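Long-range contacts in CCMAN5 (Cellulosimicrobium cellulans, PDB 2XSG), which hydrolyses alpha-mannosidic linkages as a calcium-containing family 92 glycoside hydrolase, and probably helps expose mannose-6-phosphate on the glycans of yeast-made lysosomal enzymes: residues Y113-N119 and G132-V138; G145-Y149 and F275-R279; F151-P157 and A245-G249. One frame throughout, in Å; residues are numbered along the deposited sequence.

Contact 1. Residues Y113-N119 and G132-V138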
loop_
_atom_site.group_PDB
_atom_site.type_symbol
_atom_site.label_atom_id
_atom_site.label_comp_id
_atom_site.label_asym_id
_atom_site.label_seq_id
_atom_site.Cartn_x
_atom_site.Cartn_y
_atom_site.Cartn_z
ATOM N N TYR A 113 7.568 15.902 10.268
ATOM C CA TYR A 113 6.285 16.373 10.781
ATOM C C TYR A 113 6.503 17.306 11.987
ATOM O O TYR A 113 7.365 17.047 12.829
ATOM C CB TYR A 113 5.390 15.184 11.144
ATOM C CG TYR A 113 4.125 15.571 11.871
ATOM C CD1 TYR A 113 4.141 15.805 13.253
ATOM C CD2 TYR A 113 2.921 15.681 11.199
ATOM C CE1 TYR A 113 2.997 16.150 13.935
ATOM C CE2 TYR A 113 1.758 16.026 11.873
ATOM C CZ TYR A 113 1.806 16.259 13.245
ATOM O OH TYR A 113 0.672 16.625 13.925
ATOM N N SER A 114 5.741 18.397 12.055
ATOM C CA SER A 114 5.886 19.351 13.163
ATOM C C SER A 114 4.511 19.834 13.639
ATOM O O SER A 114 3.576 19.976 12.828
ATOM C CB SER A 114 6.797 20.530 12.767
ATOM O OG SER A 114 7.960 20.096 12.044
ATOM N N VAL A 115 4.385 20.052 14.955
ATOM C CA VAL A 115 3.122 20.472 15.580
ATOM C C VAL A 115 3.392 21.191 16.909
ATOM O O VAL A 115 4.342 20.855 17.650
ATOM C CB VAL A 115 2.158 19.270 15.816
ATOM C CG1 VAL A 115 2.721 18.271 16.863
ATOM C CG2 VAL A 115 0.746 19.749 16.230
ATOM N N GLY A 116 2.587 22.209 17.176
ATOM C CA GLY A 116 2.587 22.861 18.476
ATOM C C GLY A 116 1.563 22.191 19.367
ATOM O O GLY A 116 0.373 22.169 19.051
ATOM N N LEU A 117 2.040 21.612 20.466
ATOM C CA LEU A 117 1.182 20.904 21.404
ATOM C C LEU A 117 0.954 21.764 22.626
ATOM O O LEU A 117 1.892 22.378 23.123
ATOM C CB LEU A 117 1.827 19.569 21.813
ATOM C CG LEU A 117 2.124 18.555 20.703
ATOM C CD1 LEU A 117 2.994 17.373 21.246
ATOM C CD2 LEU A 117 0.819 18.069 20.057
ATOM N N GLY A 118 -0.296 21.836 23.087
ATOM C CA GLY A 118 -0.609 22.518 24.329
ATOM C C GLY A 118 0.104 21.850 25.487
ATOM O O GLY A 118 0.142 20.609 25.589
ATOM N N ASN A 119 0.712 22.666 26.348
ATOM C CA ASN A 119 1.506 22.135 27.459
ATOM C C ASN A 119 0.587 21.408 28.440
ATOM O O ASN A 119 -0.582 21.763 28.568
ATOM C CB ASN A 119 2.278 23.271 28.139
ATOM C CG ASN A 119 3.292 22.789 29.174
ATOM O OD1 ASN A 119 3.545 23.493 30.152
ATOM N ND2 ASN A 119 3.879 21.594 28.972
ATOM N N GLY A 132 1.386 27.619 27.987
ATOM C CA GLY A 132 2.509 27.482 27.072
ATOM C C GLY A 132 2.409 26.344 26.072
ATOM O O GLY A 132 1.439 25.584 26.054
ATOM N N THR A 133 3.441 26.217 25.246
ATOM C CA THR A 133 3.408 25.311 24.106
ATOM C C THR A 133 4.628 24.404 24.078
ATOM O O THR A 133 5.749 24.863 24.300
ATOM C CB THR A 133 3.237 26.137 22.798
ATOM O OG1 THR A 133 1.941 26.744 22.821
ATOM C CG2 THR A 133 3.339 25.272 21.552
ATOM N N ILE A 134 4.400 23.109 23.863
ATOM C CA ILE A 134 5.487 22.198 23.574
ATOM C C ILE A 134 5.591 22.108 22.046
ATOM O O ILE A 134 4.713 21.534 21.383
ATOM C CB ILE A 134 5.276 20.788 24.175
ATOM C CG1 ILE A 134 5.084 20.848 25.707
ATOM C CG2 ILE A 134 6.441 19.878 23.801
ATOM C CD1 ILE A 134 4.541 19.541 26.302
ATOM N N GLU A 135 6.644 22.707 21.494
ATOM C CA GLU A 135 6.848 22.700 20.046
ATOM C C GLU A 135 7.531 21.384 19.721
ATOM O O GLU A 135 8.602 21.109 20.227
ATOM C CB GLU A 135 7.708 23.890 19.591
ATOM C CG GLU A 135 7.087 25.291 19.848
ATOM C CD GLU A 135 5.975 25.676 18.860
ATOM O OE1 GLU A 135 5.576 24.858 17.987
ATOM O OE2 GLU A 135 5.486 26.821 18.960
ATOM N N ALA A 136 6.880 20.561 18.912
ATOM C CA ALA A 136 7.399 19.253 18.581
ATOM C C ALA A 136 7.764 19.201 17.105
ATOM O O ALA A 136 6.965 19.543 16.242
ATOM C CB ALA A 136 6.386 18.198 18.912
ATOM N N GLU A 137 8.984 18.760 16.830
ATOM C CA GLU A 137 9.414 18.485 15.474
ATOM C C GLU A 137 9.974 17.051 15.411
ATOM O O GLU A 137 10.801 16.668 16.240
ATOM C CB GLU A 137 10.522 19.449 15.076
ATOM C CG GLU A 137 10.115 20.903 14.896
ATOM C CD GLU A 137 11.325 21.809 14.854
ATOM O OE1 GLU A 137 11.726 22.210 13.759
ATOM O OE2 GLU A 137 11.914 22.075 15.920
ATOM N N VAL A 138 9.511 16.264 14.443
ATOM C CA VAL A 138 10.129 14.971 14.139
ATOM C C VAL A 138 10.563 14.911 12.661
ATOM O O VAL A 138 9.989 15.601 11.799
ATOM C CB VAL A 138 9.200 13.770 14.496
ATOM C CG1 VAL A 138 8.895 13.760 15.997
ATOM C CG2 VAL A 138 7.865 13.818 13.708
HETATM O O HOH W 1 10.006 18.269 11.694
#
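Ile134 lies between Leu117 and Asn119 and buries more surface than any other residue here. With its CG1 anti to the carbonyl carbon (chi1 -57°), the longer branch runs toward Asn119, where CD1 comes within 4.2 Å of Asn119 CA and the two side chains cross at about a right angle. On its other flank, Ile134 CB faces Leu117 CB at 4.4 Å, and Leu117 CB also rests 3.5 Å from Ile134 O. The Leu117 chain then carries CD1 diagonally across to Ala136 CB on the partner strand. Beneath these side chains Leu117 and Ile134 bond through both their backbone N-H groups, the Ile134 N to Leu117 O bond measuring 2.7 Å. Val115 with Ala136 and Tyr113 with Val138 form further antiparallel hydrogen-bonded pairs, joining neighbouring strands of the large sheet in the N-terminal domain; Asn119 N closes the far end on Gly132 O at 3.0 Å. Cutting Ile134 back to an alanine removes CG1 and CD1 and is likely to open a gap beside Asn119 and leave Phe151, in the loop beyond, short of a packing partner. The Ser114 and Glu137 face is more polar: a water is hydrogen-bonded to Ser114 OG (2.8 Å) and donates to Val138 O, while Glu137 pairs with Arg148. Here Gly116 gives room to its neighbours, Thr133 CG2 lying 4.0 Å from Gly116 CA.

Contact 2. Residues G145-Y149 and F275-R279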
loop_
_atom_site.group_PDB
_atom_site.type_symbol
_atom_site.label_atom_id
_atom_site.label_comp_id
_atom_site.label_asym_id
_atom_site.label_seq_id
_atom_site.Cartn_x
_atom_site.Cartn_y
_atom_site.Cartn_z
ATOM N N GLY A 145 14.000 7.562 13.672
ATOM C CA GLY A 145 13.152 8.706 13.916
ATOM C C GLY A 145 13.861 9.660 14.845
ATOM O O GLY A 145 14.376 9.244 15.892
ATOM N N VAL A 146 13.902 10.936 14.469
ATOM C CA VAL A 146 14.532 11.943 15.320
ATOM C C VAL A 146 13.506 12.941 15.766
ATOM O O VAL A 146 12.582 13.268 15.000
ATOM C CB VAL A 146 15.768 12.650 14.676
ATOM C CG1 VAL A 146 16.838 11.633 14.416
ATOM C CG2 VAL A 146 15.399 13.413 13.381
ATOM N N HIS A 147 13.684 13.392 17.007
ATOM C CA HIS A 147 12.786 14.315 17.701
ATOM C C HIS A 147 13.553 15.555 18.175
ATOM O O HIS A 147 14.684 15.444 18.700
ATOM C CB HIS A 147 12.212 13.657 18.951
ATOM C CG HIS A 147 11.478 12.377 18.700
ATOM N ND1 HIS A 147 10.165 12.190 19.079
ATOM C CD2 HIS A 147 11.883 11.208 18.148
ATOM C CE1 HIS A 147 9.780 10.972 18.744
ATOM N NE2 HIS A 147 10.802 10.354 18.179
ATOM N N ARG A 148 12.929 16.720 17.992
ATOM C CA ARG A 148 13.353 17.965 18.655
ATOM C C ARG A 148 12.154 18.661 19.311
ATOM O O ARG A 148 11.176 19.009 18.623
ATOM C CB ARG A 148 14.031 18.921 17.661
ATOM C CG ARG A 148 14.593 20.178 18.314
ATOM C CD ARG A 148 15.427 20.970 17.339
ATOM N NE ARG A 148 14.677 21.327 16.127
ATOM C CZ ARG A 148 15.258 21.686 14.990
ATOM N NH1 ARG A 148 16.591 21.712 14.913
ATOM N NH2 ARG A 148 14.521 22.004 13.928
ATOM N N TYR A 149 12.239 18.864 20.629
ATOM C CA TYR A 149 11.164 19.471 21.424
ATOM C C TYR A 149 11.604 20.765 22.084
ATOM O O TYR A 149 12.723 20.858 22.607
ATOM C CB TYR A 149 10.697 18.506 22.529
ATOM C CG TYR A 149 10.088 17.244 22.003
ATOM C CD1 TYR A 149 10.818 16.062 21.977
ATOM C CD2 TYR A 149 8.776 17.228 21.523
ATOM C CE1 TYR A 149 10.260 14.889 21.487
ATOM C CE2 TYR A 149 8.215 16.062 21.023
ATOM C CZ TYR A 149 8.965 14.898 20.999
ATOM O OH TYR A 149 8.424 13.735 20.508
ATOM N N PHE A 275 19.712 17.556 13.742
ATOM C CA PHE A 275 18.318 17.346 13.358
ATOM C C PHE A 275 18.018 17.923 11.963
ATOM O O PHE A 275 17.497 17.220 11.104
ATOM C CB PHE A 275 17.385 17.939 14.416
ATOM C CG PHE A 275 15.921 17.740 14.129
ATOM C CD1 PHE A 275 15.219 18.647 13.327
ATOM C CD2 PHE A 275 15.233 16.660 14.678
ATOM C CE1 PHE A 275 13.854 18.465 13.053
ATOM C CE2 PHE A 275 13.881 16.469 14.424
ATOM C CZ PHE A 275 13.182 17.381 13.606
ATOM N N ASP A 276 18.374 19.194 11.753
ATOM C CA ASP A 276 18.127 19.891 10.483
ATOM C C ASP A 276 18.727 19.176 9.283
ATOM O O ASP A 276 18.071 19.084 8.230
ATOM C CB ASP A 276 18.649 21.345 10.525
ATOM C CG ASP A 276 17.789 22.257 11.384
ATOM O OD1 ASP A 276 16.700 21.828 11.822
ATOM O OD2 ASP A 276 18.212 23.410 11.630
ATOM N N ALA A 277 19.963 18.683 9.440
ATOM C CA ALA A 277 20.668 17.962 8.369
ATOM C C ALA A 277 20.072 16.584 8.079
ATOM O O ALA A 277 20.040 16.162 6.932
ATOM C CB ALA A 277 22.175 17.842 8.665
ATOM N N ILE A 278 19.620 15.888 9.114
ATOM C CA ILE A 278 18.898 14.633 8.906
ATOM C C ILE A 278 17.564 14.880 8.194
ATOM O O ILE A 278 17.225 14.173 7.246
ATOM C CB ILE A 278 18.700 13.842 10.235
ATOM C CG1 ILE A 278 20.059 13.457 10.836
ATOM C CG2 ILE A 278 17.848 12.596 10.000
ATOM C CD1 ILE A 278 20.025 13.185 12.385
ATOM N N ARG A 279 16.823 15.896 8.634
ATOM C CA ARG A 279 15.562 16.271 7.978
ATOM C C ARG A 279 15.819 16.676 6.529
ATOM O O ARG A 279 15.112 16.232 5.622
ATOM C CB ARG A 279 14.884 17.417 8.720
ATOM C CG ARG A 279 13.460 17.767 8.218
ATOM C CD ARG A 279 13.012 19.155 8.737
ATOM N NE ARG A 279 14.030 20.130 8.355
ATOM C CZ ARG A 279 14.441 21.159 9.082
ATOM N NH1 ARG A 279 13.903 21.420 10.281
ATOM N NH2 ARG A 279 15.407 21.930 8.587
#
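Val146 and Arg148, two residues apart on strand 144-150, both reach the Phe275 ring on the first turn of the helix. The ring is the tight part of the contact. Val146 CG2, set between the backbone N and the carbonyl carbon, meets Phe275 CD2 obliquely at 3.5 Å. Over one ring face stands Arg148 CB, 4.1 Å from the centroid and 15° off the normal, a CH-pi contact. The arginine then bends at chi3 and brings its head group back across the ring, placing Phe275 CD1 over the middle of the guanidinium, 3.5 Å from Arg148 CZ. The guanidinium and ring planes are 40° apart, so this is no flat stack. Deeper in, Ile278 CD1 adds a looser apolar touch at 4.1 Å to Val146 CG1.

At the other end, away from the buried Val146 and Ile278, the packing gives way to the charges of Arg148, Asp276 and Arg279. Arg148 holds Asp276 OD1 end-on with two nitrogens, NH2 at 3.0 Å and NH1 at 3.1 Å, both bonds clearly bent. NH2 approaches the syn lone pair of Asp276 OD1, whereas NH1 comes from above the carboxylate plane, which stands at 85° to the guanidinium. Arg279 NH1 also bridges to this oxygen, so two arginines share it, and its negative charge probably eases the closeness of their head groups. Arg148 NH2 has a second acid in Glu137, which ties the network back to the sheet. The contact thus seats the start of helix 275-290 against strand 144-150, with strands 133-140 and 248-255 flanking that strand in the sheet and Leu270 of helix 259-270 packing on both Val146 and Ile278.

Contact 3. Residues F151-P157 and A245-G249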
loop_
_atom_site.group_PDB
_atom_site.type_symbol
_atom_site.label_atom_id
_atom_site.label_comp_id
_atom_site.label_asym_id
_atom_site.label_seq_id
_atom_site.Cartn_x
_atom_site.Cartn_y
_atom_site.Cartn_z
ATOM N N PHE A 151 10.232 23.067 25.178
ATOM C CA PHE A 151 9.269 23.170 26.290
ATOM C C PHE A 151 9.211 24.598 26.832
ATOM O O PHE A 151 10.187 25.326 26.705
ATOM C CB PHE A 151 9.690 22.238 27.429
ATOM C CG PHE A 151 9.451 20.781 27.152
ATOM C CD1 PHE A 151 10.278 20.081 26.284
ATOM C CD2 PHE A 151 8.410 20.106 27.787
ATOM C CE1 PHE A 151 10.071 18.716 26.041
ATOM C CE2 PHE A 151 8.194 18.749 27.552
ATOM C CZ PHE A 151 9.021 18.055 26.673
ATOM N N PRO A 152 8.085 25.004 27.452
ATOM C CA PRO A 152 8.080 26.393 27.955
ATOM C C PRO A 152 9.173 26.623 29.007
ATOM O O PRO A 152 9.501 25.724 29.786
ATOM C CB PRO A 152 6.682 26.544 28.576
ATOM C CG PRO A 152 5.831 25.501 27.859
ATOM C CD PRO A 152 6.769 24.347 27.616
ATOM N N ALA A 153 9.735 27.820 29.026
ATOM C CA ALA A 153 10.727 28.163 30.055
ATOM C C ALA A 153 10.203 27.840 31.464
ATOM O O ALA A 153 9.043 28.083 31.782
ATOM C CB ALA A 153 11.135 29.621 29.948
ATOM N N GLY A 154 11.054 27.262 32.301
ATOM C CA GLY A 154 10.627 26.956 33.658
ATOM C C GLY A 154 10.049 25.568 33.813
ATOM O O GLY A 154 9.937 25.066 34.933
ATOM N N SER A 155 9.675 24.941 32.699
ATOM C CA SER A 155 9.225 23.550 32.726
ATOM C C SER A 155 10.317 22.583 33.157
ATOM O O SER A 155 11.481 22.813 32.883
ATOM C CB SER A 155 8.775 23.126 31.338
ATOM O OG SER A 155 7.617 23.819 30.954
ATOM N N THR A 156 9.932 21.497 33.820
ATOM C CA THR A 156 10.766 20.297 33.908
ATOM C C THR A 156 10.359 19.350 32.758
ATOM O O THR A 156 9.342 18.644 32.864
ATOM C CB THR A 156 10.582 19.563 35.257
ATOM O OG1 THR A 156 10.775 20.469 36.349
ATOM C CG2 THR A 156 11.579 18.400 35.399
ATOM N N PRO A 157 11.137 19.330 31.654
ATOM C CA PRO A 157 10.785 18.510 30.491
ATOM C C PRO A 157 10.868 17.023 30.795
ATOM O O PRO A 157 11.716 16.572 31.580
ATOM C CB PRO A 157 11.868 18.872 29.457
ATOM C CG PRO A 157 12.430 20.189 29.916
ATOM C CD PRO A 157 12.410 20.038 31.424
ATOM N N ALA A 245 15.173 23.025 28.676
ATOM C CA ALA A 245 13.807 23.131 28.177
ATOM C C ALA A 245 13.708 23.651 26.740
ATOM O O ALA A 245 12.839 23.199 25.986
ATOM C CB ALA A 245 12.968 23.987 29.118
ATOM N N GLY A 246 14.601 24.576 26.365
ATOM C CA GLY A 246 14.693 25.106 24.996
ATOM C C GLY A 246 14.998 24.084 23.892
ATOM O O GLY A 246 14.657 24.312 22.726
ATOM N N GLU A 247 15.639 22.961 24.243
ATOM C CA GLU A 247 15.990 21.929 23.250
ATOM C C GLU A 247 16.180 20.539 23.855
ATOM O O GLU A 247 17.204 20.244 24.476
ATOM C CB GLU A 247 17.236 22.336 22.461
ATOM C CG GLU A 247 17.458 21.547 21.186
ATOM C CD GLU A 247 18.683 22.034 20.457
ATOM O OE1 GLU A 247 19.739 21.404 20.586
ATOM O OE2 GLU A 247 18.603 23.073 19.781
ATOM N N ILE A 248 15.171 19.699 23.659
ATOM C CA ILE A 248 15.212 18.294 24.053
ATOM C C ILE A 248 15.204 17.419 22.792
ATOM O O ILE A 248 14.252 17.433 22.015
ATOM C CB ILE A 248 14.007 17.940 24.958
ATOM C CG1 ILE A 248 13.968 18.838 26.211
ATOM C CG2 ILE A 248 14.045 16.458 25.345
ATOM C CD1 ILE A 248 15.214 18.718 27.133
ATOM N N GLY A 249 16.269 16.661 22.599
ATOM C CA GLY A 249 16.443 15.811 21.409
ATOM C C GLY A 249 16.431 14.317 21.722
ATOM O O GLY A 249 16.815 13.888 22.811
#
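The Phe151 ring has Ala245 O at its edge, near the ring plane, while one face is covered from within its own segment by Pro157, whose CB sits 3.7 Å above the plane and over the centre. Ile248 comes at the ring obliquely, the two side chains crossing at about a right angle, and its CG1 lies 3.9 Å from Phe151 CD1. The same Ile248 CG1 is equally close to Pro157 CB, so this one methylene touches both rings where they pack together, from beside them. It gets there because CG1 is anti to the carbonyl carbon (chi1 -57°). Pro157 also leans on Ala245, with its CG 3.7 Å from Ala245 CA, and Ala245 CB packs against Phe151 CB and Pro157 CG.

A single backbone bond joins the segments: Phe151 N donates to Ala245 O at 2.7 Å, with the donor tilted 29° from the carbonyl plane. Between Phe151 and Pro157 the chain makes a type II beta turn from Pro152 to Ser155, with Gly154 at the third position in a conformation that would jam a side chain. Pro152 O accepts both Ser155 N and Ser155 OG, the latter at 2.9 Å, from the same face of its plane. The turn links strand 144-150 to strand 158-162, and thereby two sheets of the N-terminal domain. Apart from the one bond from Phe151 N, the grip across the segments is apolar and rests on Phe151, Pro157, Ala245 and Ile248; Ser155 O is buried without a partner, which probably costs some stability.

All three contacts meet on one large antiparallel sheet. Contact 1 is strand pairing, rich in backbone bonds. Contact 2 sets helix 275-290 on strand 144-150 through an aromatic ring and charges, and contact 3 is a loop junction with a single backbone bond. Contacts 1 and 2 join through the Glu137-Arg148 salt bridge (OE1 to NH2, 2.8 Å). Contact 3 lies farthest out, its centre about 38 Å from the centre of the chain, against about 29 Å for contact 1 and 26 Å for contact 2, yet Phe151, Pro157, Ala245 and Ile248 are buried; Phe151 packs on Ile134, and Ile248 probably bonds Tyr149. Charged groups in contacts 1 and 2 sit on exposed or partly exposed residues.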